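Local coordinates for 361aa long hypothetical D-aminopeptidase (Pyrococcus horikoshii, PDB 2DRH), which is of unproven function but is probably an aminopeptidase of the peptidase S58 family, at residues N100-G105 with N142-R147; H31-K36 with G168-G173. All blocks are in the same frame, centred on the assembly; numbering follows the deposited sequence.

Interaction 1. Residues N100-G105 with N142-R147; sequences NTLSIG and NDIRGR
The carbonyl oxygen of Ile144 is gripped by two hydrogen bonds, one from Arg147 N at 3.2 Å, which closes a turn in its own segment, and one from water 1 at 2.8 Å. The water's other donated bond goes to Asn100 OD1, 2.7 Å away, so one water links the Asn100 side chain to the backbone carbonyl of Ile144. Asn100 ND2 turns instead to Thr50 OG1 on the adjoining strand 48-56. The Ile144 side chain, with CG1 anti to the backbone N (chi1 -161°), runs past Asn100 in the opposite direction: CG1 lies 3.5 Å from Asn100 OD1 and 3.9 Å from Leu102 CB. Ile144 CD1 continues on to Thr101 CB at 4.1 Å, while the other branch, Ile144 CG2, sits 3.9 Å from Leu102 CD2. An alanine here would lose both branches beyond CB and would probably loosen the packing against Leu102 and Thr101 and the apolar cover beside the Asn100 amide. Arg147 brings CG within 3.6 Å of Leu102 O, then bends at chi2 and chi3 so that its guanidinium makes salt bridges to Asp113 and Glu109 of the second subunit. Asn100-Ser103 forms a type I beta turn, closed by Ser103 N to Asn100 O. The arrangement is thus a strand-turn-helix junction, between strand 96-100 and helix 104-118, covered by a loop that also builds the subunit interface.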
loop_
_atom_site.group_PDB
_atom_site.type_symbol
_atom_site.label_atom_id
_atom_site.label_comp_id
_atom_site.label_asym_id
_atom_site.label_seq_id
_atom_site.Cartn_x
_atom_site.Cartn_y
_atom_site.Cartn_z
ATOM N N ASN A 100 8.546 -18.188 -17.636
ATOM C CA ASN A 100 7.999 -17.183 -18.541
ATOM C C ASN A 100 6.569 -16.820 -18.154
ATOM O O ASN A 100 5.869 -17.589 -17.485
ATOM C CB ASN A 100 8.072 -17.653 -20.004
ATOM C CG ASN A 100 7.111 -18.783 -20.312
ATOM O OD1 ASN A 100 5.895 -18.590 -20.351
ATOM N ND2 ASN A 100 7.654 -19.976 -20.534
ATOM N N THR A 101 6.140 -15.641 -18.582
ATOM C CA THR A 101 4.809 -15.141 -18.258
ATOM C C THR A 101 3.659 -16.129 -18.408
ATOM O O THR A 101 2.862 -16.295 -17.485
ATOM C CB THR A 101 4.467 -13.895 -19.093
ATOM O OG1 THR A 101 5.569 -12.984 -19.053
ATOM C CG2 THR A 101 3.216 -13.192 -18.524
ATOM N N LEU A 102 3.567 -16.782 -19.563
ATOM C CA LEU A 102 2.471 -17.710 -19.808
ATOM C C LEU A 102 2.608 -19.094 -19.191
ATOM O O LEU A 102 1.689 -19.902 -19.291
ATOM C CB LEU A 102 2.221 -17.833 -21.312
ATOM C CG LEU A 102 1.250 -16.826 -21.951
ATOM C CD1 LEU A 102 1.440 -15.448 -21.371
ATOM C CD2 LEU A 102 1.464 -16.812 -23.454
ATOM N N SER A 103 3.741 -19.374 -18.550
ATOM C CA SER A 103 3.943 -20.678 -17.905
ATOM C C SER A 103 3.696 -20.637 -16.394
ATOM O O SER A 103 3.901 -21.642 -15.705
ATOM C CB SER A 103 5.368 -21.191 -18.145
ATOM O OG SER A 103 5.596 -21.534 -19.501
ATOM N N ILE A 104 3.248 -19.498 -15.866
ATOM C CA ILE A 104 3.030 -19.404 -14.425
ATOM C C ILE A 104 2.034 -20.437 -13.906
ATOM O O ILE A 104 2.180 -20.943 -12.788
ATOM C CB ILE A 104 2.559 -17.994 -13.985
ATOM C CG1 ILE A 104 1.225 -17.646 -14.643
ATOM C CG2 ILE A 104 3.637 -16.965 -14.314
ATOM C CD1 ILE A 104 0.548 -16.433 -14.023
ATOM N N GLY A 105 1.027 -20.751 -14.715
ATOM C CA GLY A 105 0.048 -21.736 -14.301
ATOM C C GLY A 105 0.710 -23.097 -14.195
ATOM O O GLY A 105 0.489 -23.840 -13.234
ATOM N N ASN A 142 11.258 -16.646 -27.647
ATOM C CA ASN A 142 10.533 -17.880 -27.367
ATOM C C ASN A 142 9.087 -17.965 -27.828
ATOM O O ASN A 142 8.373 -16.964 -27.876
ATOM C CB ASN A 142 10.592 -18.167 -25.861
ATOM C CG ASN A 142 9.831 -19.418 -25.470
ATOM O OD1 ASN A 142 10.059 -20.494 -26.022
ATOM N ND2 ASN A 142 8.923 -19.285 -24.509
ATOM N N ASP A 143 8.673 -19.181 -28.179
ATOM C CA ASP A 143 7.300 -19.443 -28.578
ATOM C C ASP A 143 6.554 -19.525 -27.253
ATOM O O ASP A 143 6.243 -20.610 -26.757
ATOM C CB ASP A 143 7.185 -20.781 -29.325
ATOM C CG ASP A 143 5.742 -21.258 -29.448
ATOM O OD1 ASP A 143 4.867 -20.426 -29.776
ATOM O OD2 ASP A 143 5.478 -22.462 -29.220
ATOM N N ILE A 144 6.284 -18.364 -26.674
ATOM C CA ILE A 144 5.603 -18.298 -25.389
ATOM C C ILE A 144 4.165 -18.828 -25.416
ATOM O O ILE A 144 3.701 -19.412 -24.444
ATOM C CB ILE A 144 5.637 -16.851 -24.849
ATOM C CG1 ILE A 144 5.368 -16.854 -23.343
ATOM C CG2 ILE A 144 4.630 -15.979 -25.601
ATOM C CD1 ILE A 144 5.753 -15.555 -22.669
ATOM N N ARG A 145 3.460 -18.633 -26.528
ATOM C CA ARG A 145 2.091 -19.122 -26.638
ATOM C C ARG A 145 2.044 -20.648 -26.501
ATOM O O ARG A 145 1.029 -21.205 -26.095
ATOM C CB ARG A 145 1.480 -18.725 -27.988
ATOM C CG ARG A 145 1.223 -17.231 -28.177
ATOM C CD ARG A 145 0.716 -16.941 -29.599
ATOM N NE ARG A 145 -0.535 -17.637 -29.882
ATOM C CZ ARG A 145 -1.737 -17.203 -29.510
ATOM N NH1 ARG A 145 -1.861 -16.062 -28.845
ATOM N NH2 ARG A 145 -2.815 -17.924 -29.784
ATOM N N GLY A 146 3.144 -21.316 -26.837
ATOM C CA GLY A 146 3.188 -22.769 -26.760
ATOM C C GLY A 146 3.324 -23.410 -25.385
ATOM O O GLY A 146 3.147 -24.622 -25.260
ATOM N N ARG A 147 3.642 -22.625 -24.360
ATOM C CA ARG A 147 3.775 -23.159 -23.001
ATOM C C ARG A 147 4.586 -24.448 -23.005
ATOM O O ARG A 147 4.066 -25.531 -22.737
ATOM C CB ARG A 147 2.393 -23.406 -22.387
ATOM C CG ARG A 147 1.620 -22.118 -22.115
ATOM C CD ARG A 147 0.172 -22.212 -22.581
ATOM N NE ARG A 147 -0.752 -22.402 -21.473
ATOM C CZ ARG A 147 -2.064 -22.552 -21.611
ATOM N NH1 ARG A 147 -2.624 -22.540 -22.818
ATOM N NH2 ARG A 147 -2.820 -22.699 -20.534
HETATM O O HOH W 1 5.236 -20.304 -22.337
#

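Interaction 2. Residues H31-K36 with G168-G173; sequences HVTLIK and GAVGAG
From its CB, 3.9 Å from Gly171 CA, the His31 side chain leaves strand 28-36 with CG anti to the carbonyl carbon (chi1 -61°) and lays its ring beside the 168-173 loop. His31 ND1 stands 3.9 Å from Gly171 CA and hydrogen-bonds with Thr53 OG1. At the far side of the ring, CD2 and NE2 lie under the methyl CG2 of Val170, which makes a CH-pi contact 3.8 Å from the centroid of the His31 ring, over one face and offset toward the rim. The tip, NE2, is bonded to Glu166 O, so the ring's rotation is fixed from both nitrogens and NE2 probably carries the proton. Gly171 has positive phi, and a CB on it would fall 2.5 Å from His31 ND1, a clash. Gly171 N donates an almost straight bond (170°) to Thr33 OG1 at 3.0 Å, and Gly171 CA makes a CA-H...O contact of 3.2 Å with Val32 O. The loop thus packs along one side of strand 28-36, an outermost strand of its sheet within the chain and antiparallel to strand 48-56, while Val32 points away from the loop and packs on helix 151-160.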
loop_
_atom_site.group_PDB
_atom_site.type_symbol
_atom_site.label_atom_id
_atom_site.label_comp_id
_atom_site.label_asym_id
_atom_site.label_seq_id
_atom_site.Cartn_x
_atom_site.Cartn_y
_atom_site.Cartn_z
ATOM N N HIS A 31 18.491 -24.980 -12.197
ATOM C CA HIS A 31 17.968 -24.592 -13.510
ATOM C C HIS A 31 17.512 -25.762 -14.378
ATOM O O HIS A 31 17.960 -26.896 -14.218
ATOM C CB HIS A 31 19.034 -23.875 -14.347
ATOM C CG HIS A 31 19.553 -22.606 -13.753
ATOM N ND1 HIS A 31 18.735 -21.552 -13.408
ATOM C CD2 HIS A 31 20.821 -22.179 -13.549
ATOM C CE1 HIS A 31 19.477 -20.529 -13.027
ATOM N NE2 HIS A 31 20.746 -20.883 -13.104
ATOM N N VAL A 32 16.635 -25.442 -15.322
ATOM C CA VAL A 32 16.146 -26.379 -16.322
ATOM C C VAL A 32 16.060 -25.491 -17.558
ATOM O O VAL A 32 15.309 -24.505 -17.579
ATOM C CB VAL A 32 14.766 -26.968 -15.966
ATOM C CG1 VAL A 32 14.159 -27.665 -17.192
ATOM C CG2 VAL A 32 14.923 -27.978 -14.837
ATOM N N THR A 33 16.864 -25.823 -18.566
ATOM C CA THR A 33 16.946 -25.039 -19.796
ATOM C C THR A 33 16.288 -25.752 -20.964
ATOM O O THR A 33 16.544 -26.928 -21.197
ATOM C CB THR A 33 18.423 -24.742 -20.143
ATOM O OG1 THR A 33 19.054 -24.122 -19.015
ATOM C CG2 THR A 33 18.525 -23.806 -21.350
ATOM N N LEU A 34 15.445 -25.029 -21.697
ATOM C CA LEU A 34 14.727 -25.597 -22.832
ATOM C C LEU A 34 15.014 -24.871 -24.136
ATOM O O LEU A 34 14.523 -23.763 -24.370
ATOM C CB LEU A 34 13.224 -25.567 -22.556
ATOM C CG LEU A 34 12.851 -26.263 -21.254
ATOM C CD1 LEU A 34 11.381 -26.029 -20.933
ATOM C CD2 LEU A 34 13.180 -27.754 -21.380
ATOM N N ILE A 35 15.810 -25.514 -24.982
ATOM C CA ILE A 35 16.185 -24.958 -26.271
ATOM C C ILE A 35 15.933 -26.004 -27.349
ATOM O O ILE A 35 16.436 -27.126 -27.265
ATOM C CB ILE A 35 17.673 -24.555 -26.279
ATOM C CG1 ILE A 35 17.939 -23.568 -25.135
ATOM C CG2 ILE A 35 18.050 -23.946 -27.639
ATOM C CD1 ILE A 35 19.347 -22.984 -25.121
ATOM N N LYS A 36 15.151 -25.634 -28.357
ATOM C CA LYS A 36 14.829 -26.552 -29.442
ATOM C C LYS A 36 14.216 -25.828 -30.634
ATOM O O LYS A 36 13.413 -24.914 -30.471
ATOM C CB LYS A 36 13.849 -27.625 -28.947
ATOM C CG LYS A 36 13.154 -28.396 -30.061
ATOM C CD LYS A 36 11.929 -29.146 -29.554
ATOM C CE LYS A 36 11.156 -29.766 -30.712
ATOM N NZ LYS A 36 10.737 -28.746 -31.727
ATOM N N GLY A 168 23.516 -16.541 -16.945
ATOM C CA GLY A 168 23.377 -16.238 -18.359
ATOM C C GLY A 168 22.075 -16.774 -18.925
ATOM O O GLY A 168 21.046 -16.747 -18.254
ATOM N N ALA A 169 22.111 -17.279 -20.153
ATOM C CA ALA A 169 20.900 -17.796 -20.786
ATOM C C ALA A 169 20.613 -19.238 -20.373
ATOM O O ALA A 169 20.769 -20.170 -21.160
ATOM C CB ALA A 169 21.022 -17.690 -22.307
ATOM N N VAL A 170 20.179 -19.410 -19.132
ATOM C CA VAL A 170 19.883 -20.733 -18.604
ATOM C C VAL A 170 18.632 -20.643 -17.741
ATOM O O VAL A 170 18.279 -19.562 -17.268
ATOM C CB VAL A 170 21.077 -21.257 -17.752
ATOM C CG1 VAL A 170 22.312 -21.459 -18.647
ATOM C CG2 VAL A 170 21.405 -20.258 -16.644
ATOM N N GLY A 171 17.957 -21.771 -17.540
ATOM C CA GLY A 171 16.751 -21.761 -16.731
ATOM C C GLY A 171 15.743 -20.732 -17.221
ATOM O O GLY A 171 15.451 -20.656 -18.418
ATOM N N ALA A 172 15.210 -19.932 -16.302
ATOM C CA ALA A 172 14.238 -18.912 -16.671
ATOM C C ALA A 172 14.870 -17.831 -17.552
ATOM O O ALA A 172 14.171 -17.129 -18.276
ATOM C CB ALA A 172 13.635 -18.288 -15.418
ATOM N N GLY A 173 16.189 -17.704 -17.499
ATOM C CA GLY A 173 16.851 -16.691 -18.307
ATOM C C GLY A 173 17.078 -17.085 -19.757
ATOM O O GLY A 173 17.367 -16.238 -20.604
#

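Interaction 1 is buried, whereas interaction 2 is only partly so. Both abut the same mixed sheet: strand 48-56 lies between strand 28-36 of interaction 2 and strand 96-100, from whose end interaction 1 springs, and it supplies a threonine to each. Their centres are 13 Å apart and their nearest atoms about 6 Å, without touching; along the chain, interaction 1 is nested within the loop closed by interaction 2. Interaction 1 joins its segments by aliphatic packing and a water bridge and faces the second subunit. Interaction 2, untouched by any other chain of the assembly, relies on a direct backbone-to-hydroxyl bond, a methyl-ring contact and close glycine backbone packing.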